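Local coordinates for maltose-binding protein MalE1 (Thermotoga maritima, PDB 6DTU) that binds maltotetraose and probably serves as the solute-binding component of a maltose and maltodextrin transport system, at residues A[6-11]-A[33-38]. Numbering follows the deposited sequence.
With GLC (alpha-D-glucopyranose), chain C.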
ATOM      1  N   THR A   6      -4.268   7.308 -22.081  1.00 12.55           N
ATOM      2  CA  THR A   6      -4.853   7.784 -20.835  1.00 13.24           C
ATOM      3  C   THR A   6      -4.394   6.897 -19.689  1.00 15.54           C
ATOM      4  O   THR A   6      -4.414   5.663 -19.801  1.00 15.87           O
ATOM      5  CB  THR A   6      -6.372   7.783 -20.945  1.00 14.21           C
ATOM      6  OG1 THR A   6      -6.748   8.668 -22.010  1.00 18.90           O
ATOM      7  CG2 THR A   6      -6.987   8.301 -19.632  1.00 17.66           C
ATOM      8  N   ILE A   7      -3.977   7.526 -18.593  1.00 14.95           N
ATOM      9  CA  ILE A   7      -3.478   6.848 -17.404  1.00 13.32           C
ATOM     10  C   ILE A   7      -4.379   7.225 -16.246  1.00 14.64           C
ATOM     11  O   ILE A   7      -4.665   8.412 -16.054  1.00 14.48           O
ATOM     12  CB  ILE A   7      -2.060   7.351 -17.082  1.00 12.03           C
ATOM     13  CG1 ILE A   7      -1.126   7.172 -18.280  1.00 12.61           C
ATOM     14  CG2 ILE A   7      -1.510   6.666 -15.833  1.00 13.60           C
ATOM     15  CD1 ILE A   7       0.194   7.914 -18.121  1.00 13.55           C
ATOM     16  N   TRP A   8      -4.784   6.237 -15.450  1.00 11.46           N
ATOM     17  CA  TRP A   8      -5.432   6.462 -14.160  1.00 11.35           C
ATOM     18  C   TRP A   8      -4.408   6.216 -13.063  1.00 11.78           C
ATOM     19  O   TRP A   8      -3.738   5.177 -13.050  1.00 12.29           O
ATOM     20  CB  TRP A   8      -6.610   5.508 -13.920  1.00 12.57           C
ATOM     21  CG  TRP A   8      -7.793   5.717 -14.785  1.00 12.12           C
ATOM     22  CD1 TRP A   8      -8.013   6.770 -15.649  1.00 11.87           C
ATOM     23  CD2 TRP A   8      -8.937   4.868 -14.875  1.00 12.12           C
ATOM     24  NE1 TRP A   8      -9.224   6.612 -16.276  1.00 14.38           N
ATOM     25  CE2 TRP A   8      -9.820   5.463 -15.807  1.00 11.58           C
ATOM     26  CE3 TRP A   8      -9.320   3.678 -14.233  1.00 13.99           C
ATOM     27  CZ2 TRP A   8     -11.048   4.887 -16.143  1.00 14.29           C
ATOM     28  CZ3 TRP A   8     -10.540   3.107 -14.567  1.00 15.51           C
ATOM     29  CH2 TRP A   8     -11.394   3.721 -15.508  1.00 17.66           C
ATOM     30  N   CYS A   9      -4.292   7.154 -12.148  1.00 13.00           N
ATOM     31  CA  CYS A   9      -3.378   6.979 -11.026  1.00 12.30           C
ATOM     32  C   CYS A   9      -3.916   7.767  -9.850  1.00 13.91           C
ATOM     33  O   CYS A   9      -4.782   8.636  -9.998  1.00 13.63           O
ATOM     34  CB  CYS A   9      -1.941   7.412 -11.364  1.00 13.47           C
ATOM     35  SG  CYS A   9      -1.760   9.163 -11.737  1.00 14.29           S
ATOM     36  N   SER A  10      -3.364   7.479  -8.683  1.00 13.04           N
ATOM     37  CA  SER A  10      -3.755   8.218  -7.496  1.00 13.00           C
ATOM     38  C   SER A  10      -3.181   9.632  -7.546  1.00 12.70           C
ATOM     39  O   SER A  10      -2.419   9.998  -8.437  1.00 13.93           O
ATOM     40  CB  SER A  10      -3.255   7.504  -6.239  1.00 12.00           C
ATOM     41  OG  SER A  10      -1.905   7.847  -5.993  1.00 13.23           O
ATOM     42  N   GLU A  11      -3.510  10.434  -6.529  1.00 14.68           N
ATOM     43  CA  GLU A  11      -3.015  11.804  -6.511  1.00 13.38           C
ATOM     44  C   GLU A  11      -1.494  11.883  -6.442  1.00 13.93           C
ATOM     45  O   GLU A  11      -0.916  12.869  -6.903  1.00 16.60           O
ATOM     46  CB  GLU A  11      -3.625  12.603  -5.350  1.00 15.24           C
ATOM     47  CG  GLU A  11      -3.144  12.200  -3.979  1.00 20.35           C
ATOM     48  CD  GLU A  11      -4.103  11.266  -3.315  1.00 29.02           C
ATOM     49  OE1 GLU A  11      -4.856  10.608  -4.062  1.00 26.10           O
ATOM     50  OE2 GLU A  11      -4.126  11.200  -2.063  1.00 34.20           O
ATOM     51  N   GLU A  33      -2.566  11.639 -21.283  1.00 14.47           N
ATOM     52  CA  GLU A  33      -3.545  12.254 -20.406  1.00 14.20           C
ATOM     53  C   GLU A  33      -3.490  11.532 -19.073  1.00 13.36           C
ATOM     54  O   GLU A  33      -3.680  10.313 -19.015  1.00 14.67           O
ATOM     55  CB  GLU A  33      -4.924  12.128 -21.024  1.00 15.70           C
ATOM     56  CG  GLU A  33      -6.019  12.488 -20.074  1.00 16.09           C
ATOM     57  CD  GLU A  33      -7.335  12.514 -20.769  1.00 16.50           C
ATOM     58  OE1 GLU A  33      -7.428  13.236 -21.771  1.00 19.20           O
ATOM     59  OE2 GLU A  33      -8.254  11.799 -20.331  1.00 15.40           O
ATOM     60  N   VAL A  34      -3.202  12.274 -18.017  1.00 13.84           N
ATOM     61  CA  VAL A  34      -3.112  11.701 -16.685  1.00 11.35           C
ATOM     62  C   VAL A  34      -4.361  12.096 -15.903  1.00 14.98           C
ATOM     63  O   VAL A  34      -4.586  13.284 -15.611  1.00 16.19           O
ATOM     64  CB  VAL A  34      -1.838  12.173 -15.968  1.00 15.48           C
ATOM     65  CG1 VAL A  34      -1.778  11.554 -14.596  1.00 16.28           C
ATOM     66  CG2 VAL A  34      -0.585  11.826 -16.801  1.00 18.00           C
ATOM     67  N   GLN A  35      -5.146  11.092 -15.519  1.00 15.52           N
ATOM     68  CA  GLN A  35      -6.419  11.278 -14.836  1.00 15.60           C
ATOM     69  C   GLN A  35      -6.301  10.766 -13.401  1.00 16.29           C
ATOM     70  O   GLN A  35      -6.121   9.561 -13.178  1.00 16.02           O
ATOM     71  CB  GLN A  35      -7.489  10.465 -15.567  1.00 15.83           C
ATOM     72  CG  GLN A  35      -8.859  10.411 -14.883  1.00 18.45           C
ATOM     73  CD  GLN A  35      -9.511  11.759 -14.748  1.00 18.58           C
ATOM     74  OE1 GLN A  35      -9.967  12.337 -15.736  1.00 17.07           O
ATOM     75  NE2 GLN A  35      -9.534  12.292 -13.528  1.00 21.30           N
ATOM     76  N   TYR A  36      -6.460  11.673 -12.436  1.00 14.76           N
ATOM     77  CA  TYR A  36      -6.545  11.295 -11.031  1.00 15.37           C
ATOM     78  C   TYR A  36      -7.763  10.423 -10.790  1.00 16.40           C
ATOM     79  O   TYR A  36      -8.867  10.736 -11.244  1.00 17.28           O
ATOM     80  CB  TYR A  36      -6.662  12.544 -10.144  1.00 15.57           C
ATOM     81  CG  TYR A  36      -7.309  12.235  -8.790  1.00 18.40           C
ATOM     82  CD1 TYR A  36      -6.646  11.458  -7.831  1.00 17.65           C
ATOM     83  CD2 TYR A  36      -8.604  12.651  -8.500  1.00 19.68           C
ATOM     84  CE1 TYR A  36      -7.229  11.148  -6.615  1.00 20.05           C
ATOM     85  CE2 TYR A  36      -9.190  12.341  -7.281  1.00 19.05           C
ATOM     86  CZ  TYR A  36      -8.501  11.586  -6.346  1.00 19.43           C
ATOM     87  OH  TYR A  36      -9.095  11.273  -5.131  1.00 21.50           O
ATOM     88  N   VAL A  37      -7.556   9.317 -10.081  1.00 12.33           N
ATOM     89  CA  VAL A  37      -8.641   8.484  -9.568  1.00 13.35           C
ATOM     90  C   VAL A  37      -8.276   8.127  -8.133  1.00 12.73           C
ATOM     91  O   VAL A  37      -7.130   7.764  -7.851  1.00 13.86           O
ATOM     92  CB  VAL A  37      -8.853   7.205 -10.414  1.00 14.83           C
ATOM     93  CG1 VAL A  37      -9.983   6.377  -9.863  1.00 15.19           C
ATOM     94  CG2 VAL A  37      -9.100   7.544 -11.894  1.00 15.58           C
ATOM     95  N   ASN A  38      -9.231   8.248  -7.216  1.00 14.79           N
ATOM     96  CA  ASN A  38      -8.980   7.821  -5.845  1.00 17.41           C
ATOM     97  C   ASN A  38      -8.464   6.387  -5.828  1.00 15.26           C
ATOM     98  O   ASN A  38      -9.000   5.516  -6.517  1.00 14.52           O
ATOM     99  CB  ASN A  38     -10.306   7.898  -5.089  1.00 13.49           C
ATOM    100  CG  ASN A  38     -10.187   7.501  -3.628  1.00 22.82           C
ATOM    101  OD1 ASN A  38      -9.247   7.876  -2.927  1.00 21.87           O
ATOM    102  ND2 ASN A  38     -11.142   6.685  -3.171  1.00 24.99           N
TER
HETATM  103  C1  GLC C   1      -2.290   7.095  -2.246  1.00 18.36           C
HETATM  104  C2  GLC C   1      -1.209   6.149  -2.588  1.00 12.38           C
HETATM  105  C3  GLC C   1      -1.617   4.747  -2.387  1.00 14.23           C
HETATM  106  C4  GLC C   1      -2.068   4.512  -0.987  1.00 12.37           C
HETATM  107  C5  GLC C   1      -3.281   5.423  -0.656  1.00 13.32           C
HETATM  108  C6  GLC C   1      -3.647   5.414   0.694  1.00 17.14           C
HETATM  109  O1  GLC C   1      -3.355   6.941  -3.129  1.00 21.14           O
HETATM  110  O2  GLC C   1      -0.860   6.390  -3.989  1.00 15.09           O
HETATM  111  O3  GLC C   1      -0.441   3.917  -2.706  1.00 13.99           O
HETATM  112  O4  GLC C   1      -2.468   3.125  -0.827  1.00 13.10           O
HETATM  113  O5  GLC C   1      -2.780   6.855  -0.902  1.00 15.94           O
HETATM  114  O6  GLC C   1      -4.853   6.169   0.846  1.00 20.13           O
HETATM  115  O   HOH W   1      -7.118  11.480  -2.779  1.00 33.28           O
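Strands 6-9 and 33-36 run parallel at 27° to one another, joined by four backbone hydrogen bonds in which Ile7 and Cys9 each use both N-H and C=O. In the first two the donor lies nearly along the C=O axis, as in Gln35 N to Ile7 O (2.8 Å); in the last two it stands above the carbonyl plane, and Cys9 N to Gln35 O lengthens to 3.2 Å. On one face of the sheet the indole of Trp8, with CG anti to the carbonyl carbon, meets two neighbours of different kinds. Val37 lays CG2 over one ring face, 4.0 Å from the centroid of the five-membered ring, in a CH-pi contact, while CB of Gln35 approaches CD1 of Trp8 obliquely at 3.7 Å. Gln35 then bends at chi2 (62°), so that its NE2 bonds in plane to a lone pair of Tyr36 O (2.8 Å). Beyond the strand pair, the indole packs on Lys45, Phe46 and Ala49 of helix 39-49; an alanine in place of Trp8 would remove the indole, and would probably lose the CH-pi contact with Val37 and much of the packing between sheet and helix. Across the sheet, Cys9 SG, in the crowded position between N and carbonyl carbon (chi1 64°), touches Val34 CG1 at 3.7 Å, and both residues meet Leu17 of helix 14-28. Past the strand end, Ser10 OG accepts a hydrogen bond from O2 of a glucose unit of the bound maltotetraose (2.7 Å) and is itself tied to Lys12 and Gln13. With helix 14-28 linking the strands, this is a parallel beta-alpha-beta unit of a periplasmic binding protein lobe, and the loop following its first strand delivers Ser10 to the sugar-binding pocket.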